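Local coordinates for protein enolase from the environmental genome shotgun sequencing of the Sargasso Sea (PDB 2QGY) that is of unknown function but belongs to the enolase superfamily, binds magnesium and probably acts, like its relatives, on a carboxylate substrate through an enolate intermediate, at residues Lys83-Tyr86 with Asn87-Leu91; Ser255-Val258 with His259-Leu263; Phe336-Phe340 with Cys341-Phe345. All coordinates share one frame; numbering follows the deposited sequence.

Interaction 1: residues Lys83-Tyr86 with Asn87-Leu91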
loop_
_atom_site.group_PDB
_atom_site.type_symbol
_atom_site.label_atom_id
_atom_site.label_comp_id
_atom_site.label_asym_id
_atom_site.label_seq_id
_atom_site.Cartn_x
_atom_site.Cartn_y
_atom_site.Cartn_z
ATOM N N LYS A 83 -7.436 18.717 10.308
ATOM C CA LYS A 83 -8.331 17.718 10.913
ATOM C C LYS A 83 -9.443 17.256 9.984
ATOM O O LYS A 83 -9.663 16.053 9.859
ATOM C CB LYS A 83 -8.929 18.227 12.229
ATOM C CG LYS A 83 -9.804 17.195 12.940
ATOM C CD LYS A 83 -9.947 17.501 14.426
ATOM C CE LYS A 83 -11.133 16.744 15.041
ATOM N NZ LYS A 83 -11.436 17.216 16.424
ATOM N N SER A 84 -10.162 18.177 9.333
ATOM C CA SER A 84 -11.252 17.721 8.480
ATOM C C SER A 84 -10.691 17.011 7.240
ATOM O O SER A 84 -11.312 16.080 6.715
ATOM C CB SER A 84 -12.260 18.842 8.122
ATOM O OG SER A 84 -11.676 19.830 7.311
ATOM N N PHE A 85 -9.521 17.447 6.780
ATOM C CA PHE A 85 -8.820 16.729 5.708
ATOM C C PHE A 85 -8.547 15.277 6.156
ATOM O O PHE A 85 -8.891 14.326 5.459
ATOM C CB PHE A 85 -7.493 17.402 5.348
ATOM C CG PHE A 85 -6.622 16.553 4.444
ATOM C CD1 PHE A 85 -6.991 16.337 3.114
ATOM C CD2 PHE A 85 -5.465 15.954 4.920
ATOM C CE1 PHE A 85 -6.215 15.535 2.262
ATOM C CE2 PHE A 85 -4.683 15.156 4.058
ATOM C CZ PHE A 85 -5.061 14.955 2.745
ATOM N N TYR A 86 -7.961 15.139 7.330
ATOM C CA TYR A 86 -7.563 13.810 7.857
ATOM C C TYR A 86 -8.779 12.907 7.953
ATOM O O TYR A 86 -8.770 11.749 7.485
ATOM C CB TYR A 86 -6.937 13.967 9.240
ATOM C CG TYR A 86 -6.462 12.665 9.864
ATOM C CD1 TYR A 86 -5.141 12.230 9.694
ATOM C CD2 TYR A 86 -7.330 11.866 10.627
ATOM C CE1 TYR A 86 -4.699 11.041 10.263
ATOM C CE2 TYR A 86 -6.865 10.654 11.214
ATOM C CZ TYR A 86 -5.551 10.277 11.029
ATOM O OH TYR A 86 -5.062 9.104 11.596
ATOM N N ASN A 87 -9.856 13.457 8.518
ATOM C CA ASN A 87 -11.125 12.733 8.629
ATOM C C ASN A 87 -11.731 12.329 7.294
ATOM O O ASN A 87 -12.277 11.217 7.148
ATOM C CB ASN A 87 -12.134 13.536 9.489
ATOM C CG ASN A 87 -11.712 13.615 10.936
ATOM O OD1 ASN A 87 -10.927 12.783 11.413
ATOM N ND2 ASN A 87 -12.247 14.596 11.666
ATOM N N LYS A 88 -11.634 13.215 6.307
ATOM C CA LYS A 88 -12.148 12.928 4.979
ATOM C C LYS A 88 -11.345 11.801 4.323
ATOM O O LYS A 88 -11.916 10.914 3.700
ATOM C CB LYS A 88 -12.071 14.177 4.115
ATOM C CG LYS A 88 -12.407 13.973 2.638
ATOM C CD LYS A 88 -13.902 13.809 2.417
ATOM C CE LYS A 88 -14.220 13.826 0.929
ATOM N NZ LYS A 88 -15.672 14.087 0.675
ATOM N N ILE A 89 -10.022 11.881 4.430
ATOM C CA ILE A 89 -9.153 10.794 3.952
ATOM C C ILE A 89 -9.550 9.450 4.581
ATOM O O ILE A 89 -9.688 8.450 3.870
ATOM C CB ILE A 89 -7.624 11.091 4.197
ATOM C CG1 ILE A 89 -7.141 12.209 3.279
ATOM C CG2 ILE A 89 -6.740 9.807 3.967
ATOM C CD1 ILE A 89 -7.441 11.980 1.767
ATOM N N SER A 90 -9.709 9.431 5.901
ATOM C CA SER A 90 -10.107 8.228 6.602
ATOM C C SER A 90 -11.408 7.674 6.015
ATOM O O SER A 90 -11.500 6.473 5.756
ATOM C CB SER A 90 -10.268 8.474 8.099
ATOM O OG SER A 90 -9.060 8.966 8.667
ATOM N N LEU A 91 -12.389 8.547 5.775
ATOM C CA LEU A 91 -13.693 8.134 5.225
ATOM C C LEU A 91 -13.583 7.544 3.809
ATOM O O LEU A 91 -14.047 6.437 3.552
ATOM C CB LEU A 91 -14.694 9.300 5.245
ATOM C CG LEU A 91 -15.983 9.116 4.420
ATOM C CD1 LEU A 91 -16.955 8.120 5.068
ATOM C CD2 LEU A 91 -16.693 10.473 4.143
HETATM O O HOH W 1 -6.697 9.742 7.685
#

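Interaction 2: residues Ser255-Val258 with His259-Leu263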
loop_
_atom_site.group_PDB
_atom_site.type_symbol
_atom_site.label_atom_id
_atom_site.label_comp_id
_atom_site.label_asym_id
_atom_site.label_seq_id
_atom_site.Cartn_x
_atom_site.Cartn_y
_atom_site.Cartn_z
ATOM N N SER A 255 3.321 1.957 6.354
ATOM C CA SER A 255 2.589 3.178 6.684
ATOM C C SER A 255 1.347 2.809 7.452
ATOM O O SER A 255 0.950 1.636 7.492
ATOM C CB SER A 255 2.218 4.011 5.419
ATOM O OG SER A 255 1.435 3.231 4.508
ATOM N N GLY A 256 0.732 3.803 8.073
ATOM C CA GLY A 256 -0.503 3.586 8.787
ATOM C C GLY A 256 -0.266 3.332 10.264
ATOM O O GLY A 256 0.739 2.730 10.669
ATOM N N LEU A 257 -1.219 3.739 11.083
ATOM C CA LEU A 257 -1.053 3.574 12.529
ATOM C C LEU A 257 -1.091 2.117 12.976
ATOM O O LEU A 257 -0.387 1.739 13.891
ATOM C CB LEU A 257 -2.133 4.336 13.271
ATOM C CG LEU A 257 -2.058 5.857 13.225
ATOM C CD1 LEU A 257 -3.338 6.448 13.802
ATOM C CD2 LEU A 257 -0.826 6.346 13.994
ATOM N N VAL A 258 -1.928 1.303 12.326
ATOM C CA VAL A 258 -2.195 -0.053 12.816
ATOM C C VAL A 258 -0.937 -0.916 12.828
ATOM O O VAL A 258 -0.677 -1.579 13.836
ATOM C CB VAL A 258 -3.308 -0.734 11.995
ATOM C CG1 VAL A 258 -3.528 -2.178 12.480
ATOM C CG2 VAL A 258 -4.609 0.086 12.105
ATOM N N HIS A 259 -0.156 -0.896 11.740
ATOM C CA HIS A 259 1.071 -1.712 11.706
ATOM C C HIS A 259 2.005 -1.277 12.849
ATOM O O HIS A 259 2.573 -2.125 13.554
ATOM C CB HIS A 259 1.769 -1.587 10.354
ATOM C CG HIS A 259 3.117 -2.250 10.309
ATOM N ND1 HIS A 259 3.277 -3.617 10.317
ATOM C CD2 HIS A 259 4.360 -1.724 10.359
ATOM C CE1 HIS A 259 4.565 -3.903 10.286
ATOM N NE2 HIS A 259 5.247 -2.771 10.327
ATOM N N PHE A 260 2.175 0.029 13.027
ATOM C CA PHE A 260 3.089 0.497 14.094
ATOM C C PHE A 260 2.584 0.180 15.493
ATOM O O PHE A 260 3.397 -0.154 16.376
ATOM C CB PHE A 260 3.487 1.969 13.917
ATOM C CG PHE A 260 4.358 2.209 12.684
ATOM C CD1 PHE A 260 5.737 2.048 12.747
ATOM C CD2 PHE A 260 3.767 2.464 11.445
ATOM C CE1 PHE A 260 6.543 2.207 11.612
ATOM C CE2 PHE A 260 4.556 2.628 10.301
ATOM C CZ PHE A 260 5.939 2.489 10.380
ATOM N N ARG A 261 1.266 0.205 15.683
ATOM C CA ARG A 261 0.694 -0.235 16.955
ATOM C C ARG A 261 0.984 -1.711 17.198
ATOM O O ARG A 261 1.267 -2.082 18.313
ATOM C CB ARG A 261 -0.811 0.051 17.038
ATOM C CG ARG A 261 -1.043 1.495 17.371
ATOM C CD ARG A 261 -2.456 1.951 17.086
ATOM N NE ARG A 261 -2.587 3.353 17.453
ATOM C CZ ARG A 261 -3.590 4.134 17.054
ATOM N NH1 ARG A 261 -4.550 3.643 16.282
ATOM N NH2 ARG A 261 -3.644 5.396 17.444
ATOM N N GLU A 262 0.882 -2.539 16.161
ATOM C CA GLU A 262 1.247 -3.958 16.290
ATOM C C GLU A 262 2.725 -4.102 16.660
ATOM O O GLU A 262 3.050 -4.934 17.510
ATOM C CB GLU A 262 0.943 -4.727 15.006
ATOM C CG GLU A 262 1.325 -6.248 15.025
ATOM C CD GLU A 262 0.455 -7.094 15.945
ATOM O OE1 GLU A 262 -0.618 -6.620 16.343
ATOM O OE2 GLU A 262 0.857 -8.246 16.264
ATOM N N LEU A 263 3.622 -3.341 16.025
ATOM C CA LEU A 263 5.061 -3.434 16.374
ATOM C C LEU A 263 5.258 -3.068 17.841
ATOM O O LEU A 263 6.013 -3.718 18.547
ATOM C CB LEU A 263 5.943 -2.511 15.511
ATOM C CG LEU A 263 6.029 -2.792 14.005
ATOM C CD1 LEU A 263 6.743 -1.587 13.407
ATOM C CD2 LEU A 263 6.865 -4.062 13.752
HETATM O O HOH W 2 -0.803 0.278 9.090
#

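Interaction 3: residues Phe336-Phe340 with Cys341-Phe345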
loop_
_atom_site.group_PDB
_atom_site.type_symbol
_atom_site.label_atom_id
_atom_site.label_comp_id
_atom_site.label_asym_id
_atom_site.label_seq_id
_atom_site.Cartn_x
_atom_site.Cartn_y
_atom_site.Cartn_z
ATOM N N PHE A 336 22.186 19.742 -4.669
ATOM C CA PHE A 336 21.154 19.572 -5.672
ATOM C C PHE A 336 19.878 20.345 -5.285
ATOM O O PHE A 336 19.269 21.032 -6.112
ATOM C CB PHE A 336 20.775 18.112 -5.907
ATOM C CG PHE A 336 19.681 17.976 -6.911
ATOM C CD1 PHE A 336 19.963 18.133 -8.268
ATOM C CD2 PHE A 336 18.361 17.763 -6.511
ATOM C CE1 PHE A 336 18.974 18.056 -9.196
ATOM C CE2 PHE A 336 17.351 17.690 -7.445
ATOM C CZ PHE A 336 17.650 17.841 -8.797
ATOM N N SER A 337 19.441 20.165 -4.045
ATOM C CA SER A 337 18.205 20.779 -3.572
ATOM C C SER A 337 18.382 22.298 -3.516
ATOM O O SER A 337 17.436 23.064 -3.752
ATOM C CB SER A 337 17.835 20.232 -2.199
ATOM O OG SER A 337 17.617 18.828 -2.251
ATOM N N LYS A 338 19.608 22.729 -3.197
ATOM C CA LYS A 338 19.912 24.162 -3.172
ATOM C C LYS A 338 19.746 24.844 -4.532
ATOM O O LYS A 338 19.585 26.070 -4.602
ATOM C CB LYS A 338 21.307 24.391 -2.624
ATOM C CG LYS A 338 21.383 24.193 -1.105
ATOM C CD LYS A 338 22.741 24.564 -0.584
ATOM C CE LYS A 338 22.718 24.643 0.929
ATOM N NZ LYS A 338 24.119 24.777 1.436
ATOM N N LYS A 339 19.793 24.067 -5.603
ATOM C CA LYS A 339 19.568 24.624 -6.952
ATOM C C LYS A 339 18.221 25.326 -7.064
ATOM O O LYS A 339 18.095 26.341 -7.765
ATOM C CB LYS A 339 19.672 23.553 -8.034
ATOM C CG LYS A 339 21.054 22.973 -8.266
ATOM C CD LYS A 339 20.940 21.820 -9.266
ATOM C CE LYS A 339 22.305 21.205 -9.570
ATOM N NZ LYS A 339 23.129 22.122 -10.388
ATOM N N PHE A 340 17.199 24.789 -6.398
ATOM C CA PHE A 340 15.863 25.363 -6.532
ATOM C C PHE A 340 15.269 25.854 -5.203
ATOM O O PHE A 340 14.224 26.471 -5.202
ATOM C CB PHE A 340 14.918 24.363 -7.229
ATOM C CG PHE A 340 14.709 23.089 -6.436
ATOM C CD1 PHE A 340 13.717 23.020 -5.457
ATOM C CD2 PHE A 340 15.518 21.986 -6.664
ATOM C CE1 PHE A 340 13.536 21.842 -4.724
ATOM C CE2 PHE A 340 15.346 20.800 -5.942
ATOM C CZ PHE A 340 14.349 20.739 -4.968
ATOM N N CYS A 341 15.922 25.574 -4.076
ATOM C CA CYS A 341 15.347 25.944 -2.772
ATOM C C CYS A 341 16.399 26.648 -1.927
ATOM O O CYS A 341 17.510 26.156 -1.808
ATOM C CB CYS A 341 14.842 24.696 -2.012
ATOM S SG CYS A 341 14.081 25.016 -0.379
ATOM N N GLU A 342 16.036 27.792 -1.350
ATOM C CA GLU A 342 16.878 28.426 -0.326
ATOM C C GLU A 342 16.556 27.710 0.976
ATOM O O GLU A 342 15.595 28.040 1.672
ATOM C CB GLU A 342 16.609 29.943 -0.265
ATOM C CG GLU A 342 17.042 30.660 -1.551
ATOM C CD GLU A 342 16.558 32.124 -1.695
ATOM O OE1 GLU A 342 16.619 32.625 -2.841
ATOM O OE2 GLU A 342 16.108 32.775 -0.706
ATOM N N LEU A 343 17.331 26.671 1.274
ATOM C CA LEU A 343 16.945 25.714 2.323
ATOM C C LEU A 343 16.663 26.374 3.662
ATOM O O LEU A 343 17.402 27.272 4.073
ATOM C CB LEU A 343 18.017 24.638 2.511
ATOM C CG LEU A 343 18.413 23.825 1.282
ATOM C CD1 LEU A 343 19.416 22.746 1.690
ATOM C CD2 LEU A 343 17.202 23.206 0.603
ATOM N N PRO A 344 15.585 25.935 4.352
ATOM C CA PRO A 344 15.194 26.597 5.607
ATOM C C PRO A 344 15.938 26.079 6.853
ATOM O O PRO A 344 15.460 26.230 7.984
ATOM C CB PRO A 344 13.703 26.273 5.690
ATOM C CG PRO A 344 13.589 24.930 5.099
ATOM C CD PRO A 344 14.659 24.836 4.007
ATOM N N PHE A 345 17.097 25.471 6.649
ATOM C CA PHE A 345 17.919 25.008 7.748
ATOM C C PHE A 345 19.377 25.073 7.321
ATOM O O PHE A 345 19.679 25.099 6.124
ATOM C CB PHE A 345 17.519 23.563 8.128
ATOM C CG PHE A 345 17.609 22.594 6.979
ATOM C CD1 PHE A 345 18.796 21.911 6.712
ATOM C CD2 PHE A 345 16.501 22.357 6.157
ATOM C CE1 PHE A 345 18.888 21.009 5.608
ATOM C CE2 PHE A 345 16.587 21.458 5.074
ATOM C CZ PHE A 345 17.787 20.787 4.805
#

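Interaction 1: residues Lys83-Tyr86 with Asn87-Leu91
Phe85 and Ile89, one turn apart on helix 82-93, make the compact apolar side of this contact. CG1 of Ile89 lies over one face of the phenyl ring, shifted toward its rim and 3.5 Å from Phe85 CZ, a CH-pi contact with the carbon 24° off the ring normal. The ring swings forward along the helix because Phe85 CG stands anti to its own nitrogen (chi1 169°). Ile108, Leu112 and Ile74 pack on Phe85, and Leu70 on Ile89.

The flank carrying Lys83, Asn87 and Ser90 is looser and wetter. There the planes of the Asn87 amide and the Tyr86 ring are inclined at 73°, with OD1 at the ring edge, 3.8 Å from Tyr86 CD2. A water sits over the centre of one ring face, donating to Tyr86 O at 2.9 Å and hydrogen-bonded to Ser90 OG at 2.7 Å.

Four i to i+4 backbone bonds run beneath both flanks, among them the nearly straight Ile89 N to Phe85 O (2.9 Å). Tyr86 O accepts from both Ser90 N and the water. Buried Phe85 among apolar neighbours, against exposed Lys83, Asn87 and Ser90, implies an amphipathic helix, with polar links from Lys88 to Glu73 and Tyr86 to Asp284.

Interaction 2: residues Ser255-Val258 with His259-Leu263
Leu257 lies against the flat guanidinium of Arg261 one helical turn on, its CB over one face, offset toward the rim, and its CD1 3.8 Å from Arg261 NH2. The arginine chain runs extended from CG to NE, and its first torsion (chi1 -79°) sets CG beside the backbone nitrogen, which brings Arg261 CG to 3.5 Å from Leu257 O. The ring of Phe260 turns an edge to the backbone: Gly256 O lies in the ring plane, 3.1 Å from Phe260 CD2, where the slightly positive rim of a phenyl ring suits a carbonyl oxygen.

Backbone bonds set this spacing. Arg261 N donates to Leu257 O at 2.9 Å, and Glu262 N donates to Val258 O. At the start of the helix a water takes over part of the pattern, donating a hydrogen bond to Ser255 O at 2.7 Å and accepting from His259 N at 3.0 Å. Gly256 occupies the N-cap, with a positive phi of 95° that would press a side chain against the preceding carbonyl.

Farther out, the polar ends are held by other parts of the protein. Arg261 forms a salt bridge with Glu291, which probably helps hold the guanidinium under Leu257, while Glu262 pairs with Arg266 and is hydrogen-bonded through OE2 to Ser235 OG of the second subunit.

In the TIM-barrel domain, helix 257-265 is the crossover between parallel strands 248-250 and 271-272. Helix 282-294 packs on its Leu257 and Phe260 side and helix 234-243 on Leu263, and the Phe260 ring meets Phe272 of the following strand edge-to-face.

Interaction 3: residues Phe336-Phe340 with Cys341-Phe345
Lys338 and Leu343 face each other across the turn that leaves helix 334-338, their side chains crossing at about a right angle. From CB the leucine points toward residues 336-340, and chi1 of -56° sets CG beside its own nitrogen, 3.8 Å from Lys338 CG. There the chain forks. The CD1 branch lies against the aliphatic part of the lysine, 3.7 Å from Lys338 CG and a little farther from CE, while the CD2 branch turns to Ser337 and stops 4.1 Å from its CB. One leucine thereby spans two consecutive residues, Ser337 and Lys338, using methylenes of a lysine whose chain is extended beyond CG.

The backbone holds the turn closed. Ser337 O accepts from both Phe340 N and Cys341 N, the latter at 2.9 Å and bent to 133° at the hydrogen but lying in the carbonyl plane. The same oxygen sits 3.6 Å above the centre of the Phe340 ring. A CA-H...O contact, Lys338 CA to Cys341 O at 3.4 Å, adds a weaker link beside it.

Ser337 OG is bonded to Tyr333 O and Met307 N, which ties this stretch to the chain before helix 309-320. Phe340 packs on Ile368 and Leu369 of helix 366-371, and the segment then leads into strand 345-348, where Phe345 rests on Ala311 and Leu315 of helix 309-320.

In the fold
All three contacts are local, each between residues near in sequence, but they sit in different places. Interaction 1 belongs to the N-terminal domain of the mandelate racemase type, interactions 2 and 3 to the barrel domain. Interactions 1 and 2 meet where Tyr86 OH comes within 3.9 Å of Leu257 CD1; that hydroxyl is hydrogen-bonded to Asp284, which Leu257 also touches, so the two domains join here. Interaction 3 lies across the chain's centre from interaction 2, with about 22 Å between nearest atoms. In interaction 2 the side chain of Phe260 is about 12 Å from the bound magnesium ion. That metal is held by Asp200, Glu226 and Glu252.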